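Local coordinates for protein putative aminomethyltransferase (Leptospirillum rubarum, PDB 3TTG) that is a putative aminomethyltransferase that probably binds a folate, as in the T-protein and YgfZ families, its reaction being unestablished, at residues P41-R45 with R136-L140; L165-G169 with I192-Q196. One frame throughout, in Å; residues are numbered along the deposited sequence.

Interaction 1 (P41-R45 with R136-L140); sequences PSVSR and REIRL
The carboxylate of Glu137 takes a backbone N-H from Arg45 across the contact and a side-on guanidinium from Arg139 of its own strand. The hydrogen bond from Arg45 N meets Glu137 OE1 (2.9 Å, 154° at the hydrogen) nearly along the C-O axis. Arg139 NE reaches Glu137 OE2 at 2.8 Å as a salt bridge, and Arg139 NH2 reaches Glu137 OE1 at 3.0 Å, from the carboxylate face opposite to Arg45 N. Two donors hold OE1, which should restrain the group's rotation. With CG anti to the backbone N (chi1 -166°), Glu137 reaches past Ser44, whose CB packs 3.4 Å from Glu137 CB.

The Pro41 ring makes van der Waals contact over one Arg139 guanidinium face, CG 3.7 Å above the plane and offset toward the rim. A water donates to Pro41 O and Glu137 O and accepts from Arg136 NH2.

Arg139 NH1 bonds Tyr221 OH; Arg45 NH1 hydrogen-bonds to Phe103 O and forms a salt bridge with Asp90 OD1. In the predicted folate-binding domain, the loop from mixed-sheet strand 37-39 to strand 48-51 of the five-stranded antiparallel sheet is bound to strand 135-141, antiparallel neighbour of 37-39, through a carboxylate shared by backbone N-H and guanidinium.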
ATOM      1  N   PRO A  41      -5.283 -11.158  -6.958  1.00 33.22           N
ATOM      2  CA  PRO A  41      -6.028  -9.937  -7.357  1.00 32.42           C
ATOM      3  C   PRO A  41      -6.633 -10.031  -8.741  1.00 37.02           C
ATOM      4  O   PRO A  41      -6.037 -10.626  -9.640  1.00 37.82           O
ATOM      5  CB  PRO A  41      -4.958  -8.827  -7.297  1.00 32.49           C
ATOM      6  CG  PRO A  41      -3.712  -9.504  -7.375  1.00 36.83           C
ATOM      7  CD  PRO A  41      -3.839 -10.873  -6.818  1.00 33.75           C
ATOM      8  N   SER A  42      -7.824  -9.473  -8.888  1.00 33.83           N
ATOM      9  CA  SER A  42      -8.561  -9.422 -10.135  1.00 36.60           C
ATOM     10  C   SER A  42      -7.837  -8.493 -11.109  1.00 41.99           C
ATOM     11  O   SER A  42      -7.779  -8.742 -12.314  1.00 39.78           O
ATOM     12  CB  SER A  42      -9.996  -8.938  -9.872  1.00 40.48           C
ATOM     13  OG  SER A  42     -10.681  -8.793 -11.104  1.00 61.94           O
ATOM     14  N   VAL A  43      -7.245  -7.433 -10.566  1.00 36.52           N
ATOM     15  CA  VAL A  43      -6.446  -6.503 -11.346  1.00 34.69           C
ATOM     16  C   VAL A  43      -5.130  -6.348 -10.599  1.00 37.97           C
ATOM     17  O   VAL A  43      -5.107  -5.857  -9.475  1.00 36.91           O
ATOM     18  CB  VAL A  43      -7.172  -5.144 -11.567  1.00 38.23           C
ATOM     19  CG1 VAL A  43      -6.317  -4.226 -12.441  1.00 36.84           C
ATOM     20  CG2 VAL A  43      -8.573  -5.359 -12.217  1.00 40.03           C
ATOM     21  N   SER A  44      -4.056  -6.765 -11.193  1.00 35.85           N
ATOM     22  CA  SER A  44      -2.755  -6.617 -10.551  1.00 37.17           C
ATOM     23  C   SER A  44      -2.199  -5.199 -10.669  1.00 40.85           C
ATOM     24  O   SER A  44      -2.668  -4.407 -11.490  1.00 37.71           O
ATOM     25  CB  SER A  44      -1.760  -7.541 -11.235  1.00 39.97           C
ATOM     26  OG  SER A  44      -1.632  -7.115 -12.572  1.00 44.52           O
ATOM     27  N   ARG A  45      -1.142  -4.894  -9.888  1.00 34.35           N
ATOM     28  CA  ARG A  45      -0.382  -3.714 -10.209  1.00 31.11           C
ATOM     29  C   ARG A  45       0.240  -3.891 -11.629  1.00 33.59           C
ATOM     30  O   ARG A  45       0.776  -4.964 -11.994  1.00 31.83           O
ATOM     31  CB  ARG A  45       0.732  -3.462  -9.222  1.00 29.77           C
ATOM     32  CG  ARG A  45       0.270  -2.938  -7.875  1.00 28.63           C
ATOM     33  CD  ARG A  45       1.415  -2.445  -7.016  1.00 33.90           C
ATOM     34  NE  ARG A  45       0.911  -1.793  -5.813  1.00 40.30           N
ATOM     35  CZ  ARG A  45       0.946  -0.491  -5.493  1.00 47.82           C
ATOM     36  NH1 ARG A  45       1.552   0.387  -6.284  1.00 32.61           N
ATOM     37  NH2 ARG A  45       0.421  -0.071  -4.353  1.00 48.74           N
ATOM     38  N   ARG A 136       0.992 -12.613 -14.185  1.00 35.83           N
ATOM     39  CA  ARG A 136      -0.156 -12.723 -13.264  1.00 35.90           C
ATOM     40  C   ARG A 136       0.387 -12.429 -11.831  1.00 36.58           C
ATOM     41  O   ARG A 136       1.416 -12.993 -11.452  1.00 33.78           O
ATOM     42  CB  ARG A 136      -0.780 -14.125 -13.349  1.00 39.89           C
ATOM     43  CG  ARG A 136      -1.600 -14.443 -14.631  1.00 50.06           C
ATOM     44  CD  ARG A 136      -2.884 -13.619 -14.767  1.00 53.10           C
ATOM     45  NE  ARG A 136      -3.641 -13.622 -13.513  1.00 45.08           N
ATOM     46  CZ  ARG A 136      -4.558 -14.513 -13.149  1.00 57.82           C
ATOM     47  NH1 ARG A 136      -4.923 -15.490 -13.978  1.00 46.64           N
ATOM     48  NH2 ARG A 136      -5.155 -14.407 -11.975  1.00 46.85           N
ATOM     49  N   GLU A 137      -0.298 -11.598 -11.032  1.00 33.20           N
ATOM     50  CA  GLU A 137       0.116 -11.304  -9.662  1.00 31.95           C
ATOM     51  C   GLU A 137      -0.554 -12.288  -8.655  1.00 35.64           C
ATOM     52  O   GLU A 137      -1.720 -12.666  -8.803  1.00 32.92           O
ATOM     53  CB  GLU A 137      -0.177  -9.851  -9.293  1.00 31.89           C
ATOM     54  CG  GLU A 137       0.521  -9.398  -8.017  1.00 33.92           C
ATOM     55  CD  GLU A 137       0.304  -7.952  -7.578  1.00 38.01           C
ATOM     56  OE1 GLU A 137      -0.468  -7.219  -8.235  1.00 32.45           O
ATOM     57  OE2 GLU A 137       0.801  -7.594  -6.488  1.00 38.56           O
ATOM     58  N   ILE A 138       0.235 -12.803  -7.731  1.00 30.34           N
ATOM     59  CA  ILE A 138      -0.247 -13.631  -6.607  1.00 29.87           C
ATOM     60  C   ILE A 138       0.306 -12.960  -5.403  1.00 33.79           C
ATOM     61  O   ILE A 138       1.511 -12.696  -5.374  1.00 34.16           O
ATOM     62  CB  ILE A 138       0.194 -15.119  -6.645  1.00 34.58           C
ATOM     63  CG1 ILE A 138      -0.072 -15.781  -7.992  1.00 35.56           C
ATOM     64  CG2 ILE A 138      -0.418 -15.896  -5.472  1.00 35.60           C
ATOM     65  CD1 ILE A 138       0.468 -17.246  -8.145  1.00 39.75           C
ATOM     66  N   ARG A 139      -0.516 -12.733  -4.383  1.00 30.91           N
ATOM     67  CA  ARG A 139      -0.027 -12.092  -3.164  1.00 30.72           C
ATOM     68  C   ARG A 139      -0.035 -13.018  -1.980  1.00 32.74           C
ATOM     69  O   ARG A 139      -0.989 -13.803  -1.769  1.00 30.70           O
ATOM     70  CB  ARG A 139      -0.843 -10.874  -2.824  1.00 30.17           C
ATOM     71  CG  ARG A 139      -0.709  -9.842  -3.888  1.00 39.09           C
ATOM     72  CD  ARG A 139      -1.338  -8.559  -3.523  1.00 31.92           C
ATOM     73  NE  ARG A 139      -1.379  -7.685  -4.704  1.00 32.94           N
ATOM     74  CZ  ARG A 139      -2.280  -6.725  -4.930  1.00 37.20           C
ATOM     75  NH1 ARG A 139      -3.176  -6.418  -4.010  1.00 37.66           N
ATOM     76  NH2 ARG A 139      -2.278  -6.056  -6.082  1.00 33.98           N
ATOM     77  N   LEU A 140       1.015 -12.849  -1.131  1.00 28.01           N
ATOM     78  CA  LEU A 140       1.163 -13.598   0.099  1.00 29.31           C
ATOM     79  C   LEU A 140       1.204 -12.625   1.255  1.00 33.28           C
ATOM     80  O   LEU A 140       1.853 -11.591   1.121  1.00 30.83           O
ATOM     81  CB  LEU A 140       2.456 -14.427   0.087  1.00 31.16           C
ATOM     82  CG  LEU A 140       2.508 -15.671  -0.814  1.00 37.59           C
ATOM     83  CD1 LEU A 140       3.960 -16.195  -0.859  1.00 37.50           C
ATOM     84  CD2 LEU A 140       1.556 -16.726  -0.338  1.00 46.31           C
TER
HETATM   85  O   HOH W   1      -4.157 -12.623  -9.965  1.00 34.51           O

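Interaction 2 (L165-G169 with I192-Q196)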
ATOM      1  N   LEU A 165      13.004 -14.116 -10.615  1.00 45.05           N
ATOM      2  CA  LEU A 165      12.921 -15.565 -10.454  1.00 44.88           C
ATOM      3  C   LEU A 165      13.707 -16.219 -11.637  1.00 49.47           C
ATOM      4  O   LEU A 165      13.773 -15.648 -12.734  1.00 46.35           O
ATOM      5  CB  LEU A 165      11.450 -16.027 -10.404  1.00 43.74           C
ATOM      6  CG  LEU A 165      10.650 -15.520  -9.233  1.00 46.89           C
ATOM      7  CD1 LEU A 165       9.164 -15.779  -9.410  1.00 45.56           C
ATOM      8  CD2 LEU A 165      11.158 -16.123  -7.938  1.00 52.80           C
ATOM      9  N   LYS A 166      14.323 -17.364 -11.406  1.00 51.01           N
ATOM     10  CA  LYS A 166      15.175 -17.982 -12.456  1.00 54.91           C
ATOM     11  C   LYS A 166      14.355 -18.361 -13.709  1.00 62.65           C
ATOM     12  O   LYS A 166      14.832 -18.260 -14.842  1.00 62.80           O
ATOM     13  CB  LYS A 166      15.975 -19.185 -11.918  1.00 59.78           C
ATOM     14  CG  LYS A 166      15.191 -20.360 -11.361  1.00 75.67           C
ATOM     15  CD  LYS A 166      16.099 -21.602 -11.179  1.00 93.37           C
ATOM     16  CE  LYS A 166      17.259 -21.409 -10.212  1.00 98.58           C
ATOM     17  NZ  LYS A 166      17.996 -22.684  -9.977  1.00110.17           N
ATOM     18  N   ASN A 167      13.100 -18.709 -13.479  1.00 61.84           N
ATOM     19  CA  ASN A 167      12.118 -19.052 -14.509  1.00 62.25           C
ATOM     20  C   ASN A 167      11.502 -17.820 -15.225  1.00 61.18           C
ATOM     21  O   ASN A 167      10.750 -17.991 -16.180  1.00 61.53           O
ATOM     22  CB  ASN A 167      10.985 -19.861 -13.841  1.00 66.89           C
ATOM     23  CG  ASN A 167      10.450 -19.238 -12.553  1.00 82.97           C
ATOM     24  OD1 ASN A 167      10.979 -19.538 -11.446  1.00 71.79           O
ATOM     25  ND2 ASN A 167       9.492 -18.275 -12.673  1.00 61.66           N
ATOM     26  N   GLY A 168      11.806 -16.609 -14.773  1.00 51.76           N
ATOM     27  CA  GLY A 168      11.208 -15.396 -15.311  1.00 49.19           C
ATOM     28  C   GLY A 168      10.223 -14.920 -14.260  1.00 47.69           C
ATOM     29  O   GLY A 168       9.738 -15.701 -13.441  1.00 47.34           O
ATOM     30  N   GLY A 169       9.910 -13.667 -14.276  1.00 43.35           N
ATOM     31  CA  GLY A 169       9.013 -13.148 -13.245  1.00 43.18           C
ATOM     32  C   GLY A 169       9.771 -12.586 -12.058  1.00 42.35           C
ATOM     33  O   GLY A 169      11.000 -12.600 -12.026  1.00 39.07           O
ATOM     34  N   ILE A 192       4.189 -13.677 -11.778  1.00 31.22           N
ATOM     35  CA  ILE A 192       4.484 -14.960 -12.401  1.00 31.55           C
ATOM     36  C   ILE A 192       4.246 -14.905 -13.903  1.00 35.97           C
ATOM     37  O   ILE A 192       3.170 -14.468 -14.299  1.00 34.22           O
ATOM     38  CB  ILE A 192       3.579 -16.033 -11.728  1.00 35.21           C
ATOM     39  CG1 ILE A 192       3.808 -16.022 -10.181  1.00 35.33           C
ATOM     40  CG2 ILE A 192       3.852 -17.416 -12.316  1.00 37.94           C
ATOM     41  CD1 ILE A 192       5.314 -16.306  -9.716  1.00 46.99           C
ATOM     42  N   PRO A 193       5.188 -15.386 -14.753  1.00 35.24           N
ATOM     43  CA  PRO A 193       4.931 -15.395 -16.188  1.00 35.73           C
ATOM     44  C   PRO A 193       3.628 -16.128 -16.503  1.00 39.26           C
ATOM     45  O   PRO A 193       3.347 -17.181 -15.924  1.00 35.14           O
ATOM     46  CB  PRO A 193       6.133 -16.162 -16.745  1.00 38.39           C
ATOM     47  CG  PRO A 193       7.224 -15.858 -15.787  1.00 39.54           C
ATOM     48  CD  PRO A 193       6.521 -15.971 -14.465  1.00 35.00           C
ATOM     49  N   ILE A 194       2.842 -15.585 -17.398  1.00 37.57           N
ATOM     50  CA  ILE A 194       1.538 -16.173 -17.770  1.00 37.49           C
ATOM     51  C   ILE A 194       1.590 -17.708 -17.957  1.00 42.80           C
ATOM     52  O   ILE A 194       0.727 -18.429 -17.436  1.00 41.36           O
ATOM     53  CB  ILE A 194       0.997 -15.544 -19.079  1.00 41.90           C
ATOM     54  CG1 ILE A 194       0.745 -14.037 -19.001  1.00 41.68           C
ATOM     55  CG2 ILE A 194      -0.302 -16.236 -19.466  1.00 44.17           C
ATOM     56  CD1 ILE A 194       0.041 -13.581 -17.847  1.00 49.71           C
ATOM     57  N   ASP A 195       2.569 -18.200 -18.733  1.00 40.20           N
ATOM     58  CA  ASP A 195       2.638 -19.629 -19.032  1.00 41.69           C
ATOM     59  C   ASP A 195       2.946 -20.493 -17.799  1.00 44.62           C
ATOM     60  O   ASP A 195       2.742 -21.706 -17.866  1.00 45.49           O
ATOM     61  CB  ASP A 195       3.648 -19.921 -20.164  1.00 44.69           C
ATOM     62  CG  ASP A 195       5.119 -19.841 -19.794  1.00 59.82           C
ATOM     63  OD1 ASP A 195       5.886 -20.686 -20.260  1.00 64.83           O
ATOM     64  OD2 ASP A 195       5.497 -18.923 -19.040  1.00 61.58           O
ATOM     65  N   GLN A 196       3.405 -19.902 -16.680  1.00 39.46           N
ATOM     66  CA  GLN A 196       3.715 -20.655 -15.445  1.00 41.07           C
ATOM     67  C   GLN A 196       2.655 -20.495 -14.351  1.00 44.87           C
ATOM     68  O   GLN A 196       2.766 -21.124 -13.282  1.00 42.51           O
ATOM     69  CB  GLN A 196       5.050 -20.156 -14.894  1.00 41.87           C
ATOM     70  CG  GLN A 196       6.193 -20.551 -15.827  1.00 49.11           C
ATOM     71  CD  GLN A 196       7.448 -19.821 -15.447  1.00 62.83           C
ATOM     72  OE1 GLN A 196       7.710 -19.618 -14.268  1.00 57.57           O
ATOM     73  NE2 GLN A 196       8.229 -19.383 -16.426  1.00 58.36           N
TER
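The side-chain amides of Asn167 and Gln196 meet with their planes 74° apart, so they do not stack. At the Gln196 amide, Asn167 O lies within 1° of the plane, and NE2 donates to it in a nearly straight hydrogen bond (2.9 Å, 168° at the hydrogen). Seen from the acceptor the bond is less regular, since the donor stands above the carbonyl plane of Asn167. The other end of the Gln196 amide comes close to the Asn167 side chain, with OE1 2.7 Å from Asn167 ND2. Gln196 spans the gap because its chain is extended beyond CG (chi2 168°).

Pro193 packs on the backbone of the two glycines: its CG and CD are each 3.4 Å from Gly168 O. A side chain would not fit there, because a CB on Gly169 would clash with Pro193 CD, and one on Gly168 would be tight against Pro193 CG. The positive phi of both glycines would also press a CB against the preceding carbonyl.

Apart from the amides, Leu165 CD1 touches Ile192 CD1 at 3.9 Å, adding a small apolar patch. Leu165 also opens a type I turn closed by Gly168 N donating to Leu165 O, and this turn sets Asn167 O before Gln196. The backbone carbonyl Gln196 O accepts a hydrogen bond from Thr200 OG1 of helix 197-211.

An alanine here, in place of Gln196, takes away the NE2 donor and the extended chain, and is likely to leave Asn167 O without its mate and a gap beside the Asn167 side chain.

Chemically the contact is mixed: a nearly straight side-chain-to-backbone hydrogen bond gives direction, proline-on-glycine packing gives closeness, and the cost includes Gly168 O, buried with no hydrogen-bond partner, for Asn167 ND2, 2.7 Å away, is badly angled.

Overall arrangement
From the N terminus, the chain leaves strand 37-39, forms the loop 41-45, and runs through strands 48-51, 75-81, 87-96, 99-103 and 127-130, the five-stranded antiparallel sheet, before strand 135-141 closes interaction 1 over 90 intervening residues. Only afterwards does the hairpin turn 165-169 open interaction 2, closed after 22 intervening residues at the end of strand 187-193. The two loops are in series, neither nested nor crossed. Their centres lie 14 Å apart, yet they touch through neighbouring strands 135-141 and 187-193 of the mixed sheet: Arg136 N is 2.9 Å from Ile192 O, a probable hydrogen bond. Both tie loops to the one sheet, interaction 1 nearer the chain centre and interaction 2 farther out.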